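Local coordinates for protein beta-glucoside phosphorylase BglX (Unidentified, PDB 5VQE) that probably cleaves beta-glucosides by phosphorolysis, as a family GH3 beta-glycoside phosphorylase that passes through a covalent glycosyl-enzyme intermediate, at residues L88-L93 with V141-E146; L284-A289 with M315-L320; R465-F470 with C502-L507; K411-V416 with L469-A474. All coordinates share one frame; numbering follows the deposited sequence.

Interaction 1 of 4, residues L88-L93 with V141-E146; sequences LIACNL and VNWTYE. With G2F (2-deoxy-2-fluoro-alpha-D-glucopyranose), chain B.
The Tyr145 ring carries Ala90 on one face: the methyl CB stands 3.8 Å from the ring centroid and 25° off its normal, a CH-pi contact displaced toward the rim, closest at CZ. At the edge of the same ring, in its plane, lies Trp143 CZ2 from within its own segment, and the end of the Asn92 side chain lies beside the ring. One face of the Trp143 indole is covered by Tyr145 CE1, while Leu88 CB reaches its CE3 at 3.7 Å; the indole NE1 is hydrogen-bonded to Thr237. The strands run parallel, pairing Ala90 with Trp143 and Cys91 with Thr144. Before the pairing begins, Asn142 grips Ile89 twice: OD1 accepts from Ile89 N at 2.8 Å (165° at the hydrogen), and its own N donates to Ile89 O at 2.9 Å. With CG between backbone N and carbonyl carbon (chi1 54°), the amide stays close to its own backbone and OD1 can meet Ile89 N. An alanine at Asn142 would probably leave the amide of Ile89 without its acceptor. Further on, Tyr145 N donates to Cys91 O. Asn92 and Tyr145 then line the sugar pocket, at the C-terminal ends of adjacent parallel strands, the usual active-site position in a TIM-barrel-like domain such as that of family GH3.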
# COMPACT_ATOMS: atom_id res chain seq x y z
N LEU A 88 10.33 3.83 -16.81
CA LEU A 88 9.11 3.67 -16.03
C LEU A 88 9.31 4.40 -14.70
O LEU A 88 10.37 4.29 -14.08
CB LEU A 88 8.80 2.20 -15.78
CG LEU A 88 8.49 1.36 -17.02
CD1 LEU A 88 8.39 -0.09 -16.64
CD2 LEU A 88 7.21 1.82 -17.70
N ILE A 89 8.32 5.20 -14.31
CA ILE A 89 8.40 6.02 -13.10
C ILE A 89 7.28 5.56 -12.17
O ILE A 89 6.10 5.80 -12.45
CB ILE A 89 8.29 7.52 -13.41
CG1 ILE A 89 9.47 7.96 -14.28
CG2 ILE A 89 8.30 8.33 -12.12
CD1 ILE A 89 9.35 9.36 -14.81
N ALA A 90 7.65 4.90 -11.08
CA ALA A 90 6.71 4.27 -10.18
C ALA A 90 6.51 5.08 -8.90
O ALA A 90 7.32 5.95 -8.55
CB ALA A 90 7.17 2.86 -9.82
N CYS A 91 5.41 4.79 -8.22
CA CYS A 91 5.08 5.42 -6.94
C CYS A 91 4.10 4.51 -6.20
O CYS A 91 3.24 3.87 -6.82
CB CYS A 91 4.47 6.81 -7.17
SG CYS A 91 4.49 7.91 -5.71
N ASN A 92 4.23 4.47 -4.86
CA ASN A 92 3.29 3.75 -4.00
C ASN A 92 2.07 4.63 -3.73
O ASN A 92 1.83 5.09 -2.61
CB ASN A 92 3.95 3.36 -2.67
CG ASN A 92 4.97 2.24 -2.80
OD1 ASN A 92 6.13 2.35 -2.36
ND2 ASN A 92 4.53 1.13 -3.36
N LEU A 93 1.27 4.84 -4.77
CA LEU A 93 0.07 5.68 -4.66
C LEU A 93 -1.08 4.82 -4.14
O LEU A 93 -1.96 4.37 -4.88
CB LEU A 93 -0.25 6.33 -5.99
CG LEU A 93 0.79 7.32 -6.49
CD1 LEU A 93 0.79 7.37 -8.00
CD2 LEU A 93 0.55 8.71 -5.89
N VAL A 141 4.47 10.32 -13.04
CA VAL A 141 4.36 8.92 -12.66
C VAL A 141 3.54 8.18 -13.72
O VAL A 141 2.47 8.64 -14.13
CB VAL A 141 3.71 8.80 -11.27
CG1 VAL A 141 3.41 7.34 -10.94
CG2 VAL A 141 4.61 9.40 -10.22
N ASN A 142 4.05 7.03 -14.15
CA ASN A 142 3.34 6.20 -15.12
C ASN A 142 3.13 4.77 -14.63
O ASN A 142 2.69 3.92 -15.41
CB ASN A 142 4.07 6.20 -16.47
CG ASN A 142 5.54 5.80 -16.37
OD1 ASN A 142 5.91 4.90 -15.62
ND2 ASN A 142 6.37 6.48 -17.15
N TRP A 143 3.39 4.50 -13.35
CA TRP A 143 3.32 3.14 -12.80
C TRP A 143 2.99 3.26 -11.32
O TRP A 143 3.79 3.78 -10.56
CB TRP A 143 4.66 2.43 -13.01
CG TRP A 143 4.69 0.96 -12.74
CD1 TRP A 143 3.63 0.13 -12.48
CD2 TRP A 143 5.86 0.14 -12.71
NE1 TRP A 143 4.09 -1.16 -12.30
CE2 TRP A 143 5.45 -1.17 -12.43
CE3 TRP A 143 7.23 0.40 -12.89
CZ2 TRP A 143 6.36 -2.23 -12.32
CZ3 TRP A 143 8.12 -0.65 -12.77
CH2 TRP A 143 7.68 -1.95 -12.51
N THR A 144 1.82 2.79 -10.91
CA THR A 144 1.49 2.73 -9.49
C THR A 144 1.64 1.30 -9.02
O THR A 144 1.17 0.36 -9.67
CB THR A 144 0.08 3.25 -9.20
OG1 THR A 144 -0.11 3.27 -7.78
CG2 THR A 144 -1.01 2.39 -9.82
N TYR A 145 2.36 1.14 -7.90
CA TYR A 145 2.58 -0.18 -7.31
C TYR A 145 1.34 -0.60 -6.52
O TYR A 145 1.43 -0.88 -5.32
CB TYR A 145 3.81 -0.15 -6.40
CG TYR A 145 5.16 -0.13 -7.07
CD1 TYR A 145 5.37 -0.72 -8.31
CD2 TYR A 145 6.25 0.45 -6.43
CE1 TYR A 145 6.63 -0.72 -8.90
CE2 TYR A 145 7.51 0.44 -7.00
CZ TYR A 145 7.69 -0.14 -8.23
OH TYR A 145 8.96 -0.13 -8.79
N GLU A 146 0.19 -0.59 -7.17
CA GLU A 146 -1.09 -0.90 -6.55
C GLU A 146 -2.01 -1.44 -7.64
O GLU A 146 -1.80 -1.16 -8.82
CB GLU A 146 -1.72 0.35 -5.91
CG GLU A 146 -0.76 1.30 -5.20
CD GLU A 146 -0.31 0.83 -3.83
OE1 GLU A 146 -0.98 -0.03 -3.22
OE2 GLU A 146 0.73 1.35 -3.36
C1 G2F B . 8.00 -3.67 -1.08
C2 G2F B . 6.56 -3.53 -0.48
C3 G2F B . 5.61 -3.06 -1.62
C4 G2F B . 6.19 -1.74 -2.23
C5 G2F B . 7.63 -2.04 -2.75
C6 G2F B . 8.31 -0.73 -3.31
O3 G2F B . 4.38 -2.71 -1.03
O4 G2F B . 5.41 -1.43 -3.35
O5 G2F B . 8.42 -2.46 -1.65
O6 G2F B . 8.21 0.28 -2.34
F2 G2F B . 6.13 -4.73 -0.02

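Interaction 2 of 4, residues L284-A289 with M315-L320; sequences LICTDA and MLTFTL. With G2F (2-deoxy-2-fluoro-alpha-D-glucopyranose), chain B.
Cys286 and Met315 form a single backbone bridge, CA to CA 4.5 Å, between segments whose touching parts run 20° apart in direction; Thr287 N donates to Met315 O at 2.9 Å, whereas Met315 N to Ile285 O is weak. Beyond the bridge two threonines take over. Thr317 OG1 donates to Thr287 O in a short bond of 2.5 Å, and Thr317 N donates to Thr287 OG1 at 3.1 Å and 168°. The Thr287 hydroxyl, held between its own N and carbonyl carbon (chi1 71°), in turn gives its proton to Asp288 O, from above that carbonyl's plane. Two bonds thus meet at this hydroxyl, one accepted and one given, and probably help hold the backbone at Thr287 and Asp288, next to the sugar. On the pocket side, Ala289 CB presses against Phe318 CD2 at 3.4 Å, and Phe318 CE2 comes within 3.8 Å of the sugar C6. Thr317 CG2 lies over the centre of one face of that phenyl ring. Asp288 itself is bonded covalently through OD1 to the sugar C1 at 1.4 Å. That bond marks Asp288 as the nucleophile and the 2-fluoro sugar as a trapped glycosyl-enzyme, consistent with a double-displacement mechanism.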
# COMPACT_ATOMS: atom_id res chain seq x y z
N LEU A 284 4.26 -7.84 -16.77
CA LEU A 284 5.57 -7.63 -16.17
C LEU A 284 5.57 -8.08 -14.71
O LEU A 284 4.68 -7.71 -13.93
CB LEU A 284 5.95 -6.15 -16.26
CG LEU A 284 7.40 -5.70 -16.02
CD1 LEU A 284 7.54 -4.24 -16.35
CD2 LEU A 284 7.84 -5.88 -14.58
N ILE A 285 6.59 -8.85 -14.33
CA ILE A 285 6.78 -9.27 -12.94
C ILE A 285 7.96 -8.48 -12.37
O ILE A 285 9.06 -8.52 -12.92
CB ILE A 285 7.04 -10.78 -12.83
CG1 ILE A 285 5.84 -11.58 -13.32
CG2 ILE A 285 7.36 -11.15 -11.38
CD1 ILE A 285 6.11 -13.07 -13.42
N CYS A 286 7.73 -7.78 -11.26
CA CYS A 286 8.82 -7.13 -10.54
C CYS A 286 8.88 -7.68 -9.13
O CYS A 286 7.88 -8.19 -8.60
CB CYS A 286 8.66 -5.61 -10.52
SG CYS A 286 7.22 -4.99 -9.61
N THR A 287 10.06 -7.62 -8.53
CA THR A 287 10.18 -8.03 -7.14
C THR A 287 9.72 -6.91 -6.22
O THR A 287 9.64 -5.74 -6.60
CB THR A 287 11.62 -8.42 -6.79
OG1 THR A 287 12.46 -7.27 -6.74
CG2 THR A 287 12.20 -9.40 -7.82
N ASP A 288 9.37 -7.29 -5.00
CA ASP A 288 9.31 -6.31 -3.93
C ASP A 288 10.73 -5.88 -3.60
O ASP A 288 11.71 -6.52 -4.00
CB ASP A 288 8.61 -6.90 -2.71
CG ASP A 288 8.26 -5.86 -1.68
OD1 ASP A 288 8.05 -4.67 -2.06
OD2 ASP A 288 8.21 -6.26 -0.50
N ALA A 289 10.84 -4.76 -2.88
CA ALA A 289 12.14 -4.13 -2.61
C ALA A 289 13.16 -5.15 -2.09
O ALA A 289 12.91 -5.86 -1.11
CB ALA A 289 11.95 -3.01 -1.58
N MET A 315 12.07 -7.62 -13.31
CA MET A 315 12.70 -6.43 -12.77
C MET A 315 12.98 -6.58 -11.28
O MET A 315 12.15 -7.11 -10.52
CB MET A 315 11.81 -5.21 -13.04
CG MET A 315 12.25 -3.92 -12.39
SD MET A 315 11.39 -2.47 -13.07
CE MET A 315 11.08 -2.91 -14.74
N LEU A 316 14.17 -6.12 -10.88
CA LEU A 316 14.57 -6.06 -9.48
C LEU A 316 14.26 -4.67 -8.95
O LEU A 316 14.68 -3.67 -9.54
CB LEU A 316 16.06 -6.34 -9.32
CG LEU A 316 16.52 -7.75 -9.68
CD1 LEU A 316 18.00 -7.77 -10.04
CD2 LEU A 316 16.27 -8.70 -8.54
N THR A 317 13.53 -4.60 -7.85
CA THR A 317 13.10 -3.33 -7.28
C THR A 317 14.09 -2.91 -6.20
O THR A 317 14.09 -3.44 -5.08
CB THR A 317 11.67 -3.44 -6.75
OG1 THR A 317 10.83 -3.86 -7.83
CG2 THR A 317 11.18 -2.11 -6.20
N PHE A 318 14.97 -1.98 -6.56
CA PHE A 318 15.89 -1.31 -5.65
C PHE A 318 17.17 -2.11 -5.46
O PHE A 318 17.16 -3.34 -5.57
CB PHE A 318 15.28 -1.03 -4.28
CG PHE A 318 13.99 -0.26 -4.33
CD1 PHE A 318 13.62 0.43 -5.47
CD2 PHE A 318 13.15 -0.23 -3.22
CE1 PHE A 318 12.42 1.14 -5.51
CE2 PHE A 318 11.96 0.47 -3.26
CZ PHE A 318 11.60 1.16 -4.39
N THR A 319 18.25 -1.40 -5.15
CA THR A 319 19.55 -2.00 -4.88
C THR A 319 19.93 -1.70 -3.44
O THR A 319 19.35 -0.83 -2.78
CB THR A 319 20.63 -1.45 -5.82
OG1 THR A 319 20.66 -0.02 -5.74
CG2 THR A 319 20.35 -1.87 -7.26
N LEU A 320 20.93 -2.43 -2.96
CA LEU A 320 21.49 -2.21 -1.63
C LEU A 320 22.77 -1.39 -1.77
O LEU A 320 22.75 -0.16 -1.62
CB LEU A 320 21.74 -3.57 -0.95
CG LEU A 320 22.27 -3.61 0.48
CD1 LEU A 320 21.33 -2.87 1.41
CD2 LEU A 320 22.44 -5.06 0.91
C1 G2F B . 8.00 -3.67 -1.08
C2 G2F B . 6.56 -3.53 -0.48
C3 G2F B . 5.61 -3.06 -1.62
C4 G2F B . 6.19 -1.74 -2.23
C5 G2F B . 7.63 -2.04 -2.75
C6 G2F B . 8.31 -0.73 -3.31
O3 G2F B . 4.38 -2.71 -1.03
O4 G2F B . 5.41 -1.43 -3.35
O5 G2F B . 8.42 -2.46 -1.65
O6 G2F B . 8.21 0.28 -2.34
F2 G2F B . 6.13 -4.73 -0.02

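Interaction 3 of 4, residues R465-F470 with C502-L507; sequences RDTDLF and CDVPTL
Phe470 and Val504 meet in an alpha/beta domain, probably the counterpart of the C-terminal alpha/beta sandwich domain of GH3 enzymes, where strands 469-475 and 506-510, parallel neighbours in its mixed sheet, begin. Phe470 pairs with Thr506 in register, CA to CA 4.6 Å. Val504, just before its strand, is the bump: CG1, anti to its backbone N (chi1 -180°), comes up to Phe470 CD2 at 3.6 Å and lies nearly as close to CE2, the two side chains crossing at about a right angle. The hollow that takes this methyl is walled by the ring on one side and by Thr467 CG2, 4.3 Å from CG1, on another; Leu463 of helix 460-466 touches both Phe470 and Val504. Thr506 adds a second prominence, its OG1 3.7 Å from Phe470 CB, at the root of the ring. Beyond the backbone, on the other face of the sheet, Leu469 CD1 lies over the Pro505 peptide, 4.1 Å from Pro505 CB. The proline ring fits against the loop that leads into strand 469-475, with CD 3.5 Å from Asp468 O. The carboxylate of Asp468 is held by Arg412 N of the next strand. Two backbone bonds lock this fit: Leu507 N donates to Phe470 O, and Phe470 N donates to Pro505 O at 2.9 Å with 173° at the hydrogen.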
# COMPACT_ATOMS: atom_id res chain seq x y z
N ARG A 465 -16.81 13.74 39.09
CA ARG A 465 -17.20 15.14 39.24
C ARG A 465 -16.63 15.98 38.11
O ARG A 465 -17.27 16.93 37.65
CB ARG A 465 -16.73 15.66 40.60
CG ARG A 465 -16.80 17.17 40.79
CD ARG A 465 -15.90 17.64 41.93
NE ARG A 465 -14.96 18.67 41.47
CZ ARG A 465 -13.63 18.56 41.45
NH1 ARG A 465 -12.91 19.58 41.01
NH2 ARG A 465 -13.01 17.46 41.88
N ASP A 466 -15.42 15.65 37.66
CA ASP A 466 -14.71 16.44 36.67
C ASP A 466 -14.86 15.93 35.25
O ASP A 466 -14.45 16.63 34.31
CB ASP A 466 -13.21 16.48 37.01
CG ASP A 466 -12.91 17.24 38.28
OD1 ASP A 466 -13.67 18.18 38.59
OD2 ASP A 466 -11.91 16.91 38.94
N THR A 467 -15.42 14.74 35.06
CA THR A 467 -15.42 14.09 33.75
C THR A 467 -16.77 13.45 33.48
O THR A 467 -17.26 12.64 34.27
CB THR A 467 -14.33 13.02 33.66
OG1 THR A 467 -13.17 13.46 34.36
CG2 THR A 467 -13.98 12.77 32.20
N ASP A 468 -17.36 13.80 32.34
CA ASP A 468 -18.60 13.20 31.89
C ASP A 468 -18.40 12.14 30.82
O ASP A 468 -19.26 11.27 30.65
CB ASP A 468 -19.54 14.30 31.38
CG ASP A 468 -19.79 15.37 32.43
OD1 ASP A 468 -20.34 15.02 33.50
OD2 ASP A 468 -19.41 16.54 32.22
N LEU A 469 -17.27 12.17 30.11
CA LEU A 469 -17.05 11.27 28.98
C LEU A 469 -15.56 11.17 28.67
O LEU A 469 -14.85 12.18 28.65
CB LEU A 469 -17.82 11.78 27.75
CG LEU A 469 -17.60 11.05 26.42
CD1 LEU A 469 -18.19 9.64 26.45
CD2 LEU A 469 -18.22 11.87 25.28
N PHE A 470 -15.09 9.94 28.44
CA PHE A 470 -13.78 9.69 27.85
C PHE A 470 -13.98 9.44 26.36
O PHE A 470 -14.87 8.67 25.98
CB PHE A 470 -13.11 8.45 28.47
CG PHE A 470 -12.43 8.68 29.79
CD1 PHE A 470 -11.17 9.25 29.85
CD2 PHE A 470 -13.03 8.28 30.97
CE1 PHE A 470 -10.52 9.43 31.07
CE2 PHE A 470 -12.39 8.46 32.20
CZ PHE A 470 -11.14 9.04 32.24
N CYS A 502 -16.98 1.38 33.61
CA CYS A 502 -18.20 1.25 34.40
C CYS A 502 -18.43 2.43 35.33
O CYS A 502 -19.50 2.51 35.95
CB CYS A 502 -18.15 -0.04 35.22
SG CYS A 502 -18.06 -1.52 34.22
N ASP A 503 -17.45 3.32 35.44
CA ASP A 503 -17.54 4.52 36.27
C ASP A 503 -17.72 5.79 35.47
O ASP A 503 -18.35 6.73 35.95
CB ASP A 503 -16.27 4.65 37.13
CG ASP A 503 -16.16 3.56 38.19
OD1 ASP A 503 -16.94 3.58 39.16
OD2 ASP A 503 -15.30 2.66 38.03
N VAL A 504 -17.17 5.85 34.26
CA VAL A 504 -17.30 7.01 33.38
C VAL A 504 -17.58 6.52 31.97
O VAL A 504 -16.85 5.66 31.45
CB VAL A 504 -16.03 7.87 33.42
CG1 VAL A 504 -16.18 9.09 32.52
CG2 VAL A 504 -15.72 8.31 34.86
N PRO A 505 -18.62 7.02 31.30
CA PRO A 505 -18.87 6.61 29.91
C PRO A 505 -17.63 6.79 29.05
O PRO A 505 -16.95 7.82 29.12
CB PRO A 505 -20.01 7.53 29.47
CG PRO A 505 -20.72 7.87 30.74
CD PRO A 505 -19.64 7.97 31.78
N THR A 506 -17.31 5.78 28.25
CA THR A 506 -16.11 5.78 27.43
C THR A 506 -16.46 5.42 25.99
O THR A 506 -17.13 4.42 25.73
CB THR A 506 -15.06 4.80 27.99
OG1 THR A 506 -14.70 5.21 29.32
CG2 THR A 506 -13.81 4.78 27.14
N LEU A 507 -15.99 6.25 25.06
CA LEU A 507 -16.18 6.06 23.63
C LEU A 507 -14.82 5.88 22.97
O LEU A 507 -13.90 6.66 23.24
CB LEU A 507 -16.91 7.27 23.03
CG LEU A 507 -16.98 7.41 21.51
CD1 LEU A 507 -17.84 6.32 20.92
CD2 LEU A 507 -17.52 8.79 21.15

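Interaction 4 of 4, residues K411-V416 with L469-A474; sequences KRIILV and LFIYYA
Val416 lies beside Tyr472, pointing the same way, and can be followed outward atom by atom. Its CB stands over one face of the tyrosine ring, 3.8 Å from the centroid and 23° off the normal, a CH-pi contact offset toward the rim. From there CG1, anti to the backbone N (chi1 -175°), lies out beyond the rim, 3.3 Å from CE2, while CG2 looks both to CZ at 4.0 Å and to the edge of Phe470, where CD1 is 4.1 Å away. Tyr472 OH is hydrogen-bonded to Ser496 O. An alanine at Tyr472 would probably open a gap beside the valine and leave that carbonyl without its donor. Farther back on the same face, Ile414 CG2 touches Phe470 CE1 at 3.8 Å. On the opposite face Ile413 CG2 packs on Ile471 CG1 at 3.8 Å, and Leu415 CD1 meets Ile471 CG2. The strands are parallel, their axes 4.7 Å apart at closest and 20° apart in direction; Ile414 N, Ile471 N, Val416 N and Tyr473 N each give a bond across. Strand 412-419 lies between 469-475 and the outermost strand 444-447, and helix 429-441 covers the Leu415 and Ile471 face through Phe434.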
# COMPACT_ATOMS: atom_id res chain seq x y z
N LYS A 411 -20.91 17.28 29.23
CA LYS A 411 -20.23 18.55 28.96
C LYS A 411 -18.71 18.38 28.95
O LYS A 411 -18.03 18.89 28.05
CB LYS A 411 -20.63 19.59 30.01
CG LYS A 411 -19.96 20.95 29.86
CD LYS A 411 -20.36 21.69 28.57
CE LYS A 411 -21.86 21.87 28.47
NZ LYS A 411 -22.50 22.27 29.77
N ARG A 412 -18.15 17.68 29.93
CA ARG A 412 -16.71 17.62 30.12
C ARG A 412 -16.15 16.32 29.55
O ARG A 412 -16.57 15.23 29.95
CB ARG A 412 -16.35 17.78 31.60
CG ARG A 412 -16.79 19.11 32.18
CD ARG A 412 -16.30 19.29 33.61
NE ARG A 412 -14.84 19.35 33.66
CZ ARG A 412 -14.12 20.45 33.52
NH1 ARG A 412 -14.70 21.63 33.32
NH2 ARG A 412 -12.79 20.38 33.57
N ILE A 413 -15.21 16.45 28.62
CA ILE A 413 -14.65 15.32 27.89
C ILE A 413 -13.15 15.28 28.14
O ILE A 413 -12.47 16.32 28.08
CB ILE A 413 -14.95 15.41 26.38
CG1 ILE A 413 -16.44 15.22 26.12
CG2 ILE A 413 -14.14 14.36 25.60
CD1 ILE A 413 -16.85 15.45 24.68
N ILE A 414 -12.62 14.09 28.41
CA ILE A 414 -11.19 13.85 28.40
C ILE A 414 -10.87 13.11 27.11
O ILE A 414 -11.42 12.03 26.86
CB ILE A 414 -10.73 13.05 29.63
CG1 ILE A 414 -10.83 13.90 30.90
CG2 ILE A 414 -9.29 12.59 29.45
CD1 ILE A 414 -10.51 13.13 32.19
N LEU A 415 -9.97 13.68 26.31
CA LEU A 415 -9.60 13.11 25.02
C LEU A 415 -8.25 12.42 25.18
O LEU A 415 -7.28 13.04 25.62
CB LEU A 415 -9.52 14.20 23.95
CG LEU A 415 -9.20 13.76 22.51
CD1 LEU A 415 -10.23 12.75 22.02
CD2 LEU A 415 -9.15 14.97 21.59
N VAL A 416 -8.21 11.14 24.82
CA VAL A 416 -7.05 10.28 25.06
C VAL A 416 -6.52 9.88 23.69
O VAL A 416 -7.17 9.10 22.97
CB VAL A 416 -7.40 9.05 25.90
CG1 VAL A 416 -6.14 8.26 26.21
CG2 VAL A 416 -8.10 9.46 27.17
N LEU A 469 -17.27 12.17 30.11
CA LEU A 469 -17.05 11.27 28.98
C LEU A 469 -15.56 11.17 28.67
O LEU A 469 -14.85 12.18 28.65
CB LEU A 469 -17.82 11.78 27.75
CG LEU A 469 -17.60 11.05 26.42
CD1 LEU A 469 -18.19 9.64 26.45
CD2 LEU A 469 -18.22 11.87 25.28
N PHE A 470 -15.09 9.94 28.44
CA PHE A 470 -13.78 9.69 27.85
C PHE A 470 -13.98 9.44 26.36
O PHE A 470 -14.87 8.67 25.98
CB PHE A 470 -13.11 8.45 28.47
CG PHE A 470 -12.43 8.68 29.79
CD1 PHE A 470 -11.17 9.25 29.85
CD2 PHE A 470 -13.03 8.28 30.97
CE1 PHE A 470 -10.52 9.43 31.07
CE2 PHE A 470 -12.39 8.46 32.20
CZ PHE A 470 -11.14 9.04 32.24
N ILE A 471 -13.14 10.05 25.53
CA ILE A 471 -13.07 9.72 24.11
C ILE A 471 -11.64 9.32 23.77
O ILE A 471 -10.70 10.04 24.11
CB ILE A 471 -13.53 10.88 23.21
CG1 ILE A 471 -14.97 11.29 23.56
CG2 ILE A 471 -13.43 10.45 21.73
CD1 ILE A 471 -15.57 12.34 22.62
N TYR A 472 -11.49 8.19 23.08
CA TYR A 472 -10.19 7.72 22.60
C TYR A 472 -10.03 7.97 21.10
O TYR A 472 -10.92 7.64 20.31
CB TYR A 472 -10.01 6.23 22.90
CG TYR A 472 -9.69 5.99 24.35
CD1 TYR A 472 -10.68 6.04 25.31
CD2 TYR A 472 -8.39 5.75 24.76
CE1 TYR A 472 -10.39 5.84 26.64
CE2 TYR A 472 -8.09 5.55 26.09
CZ TYR A 472 -9.10 5.59 27.03
OH TYR A 472 -8.81 5.40 28.36
N TYR A 473 -8.89 8.56 20.72
CA TYR A 473 -8.50 8.74 19.32
C TYR A 473 -7.31 7.82 19.09
O TYR A 473 -6.19 8.12 19.50
CB TYR A 473 -8.15 10.20 19.04
CG TYR A 473 -8.00 10.54 17.58
CD1 TYR A 473 -6.93 10.06 16.83
CD2 TYR A 473 -8.92 11.38 16.94
CE1 TYR A 473 -6.79 10.38 15.49
CE2 TYR A 473 -8.78 11.70 15.61
CZ TYR A 473 -7.72 11.20 14.88
OH TYR A 473 -7.60 11.54 13.56
N ALA A 474 -7.55 6.69 18.42
CA ALA A 474 -6.54 5.66 18.21
C ALA A 474 -6.09 5.69 16.76
O ALA A 474 -6.90 5.53 15.85
CB ALA A 474 -7.09 4.29 18.57

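How the interactions relate
From the N terminus, interaction 1 comes first, closing a 47-residue, about half helical excursion between 88-93 and 141-146. Interaction 2 follows in series, joining 284-289 to 315-320 across 25 residues. Both lie in the GH3 N-terminal domain and touch the same sugar; their centres are 13 Å apart, and they meet directly where Trp143 CZ3 packs on Met315 SD at 3.8 Å. Far away, interaction 4 opens at 411-416 and reaches 469-474, whose first two residues also end the opening segment of interaction 3, which closes at 502-507. These two link three adjacent strands of one sheet, with centres 8 Å apart but about 45 Å or more from interaction 2.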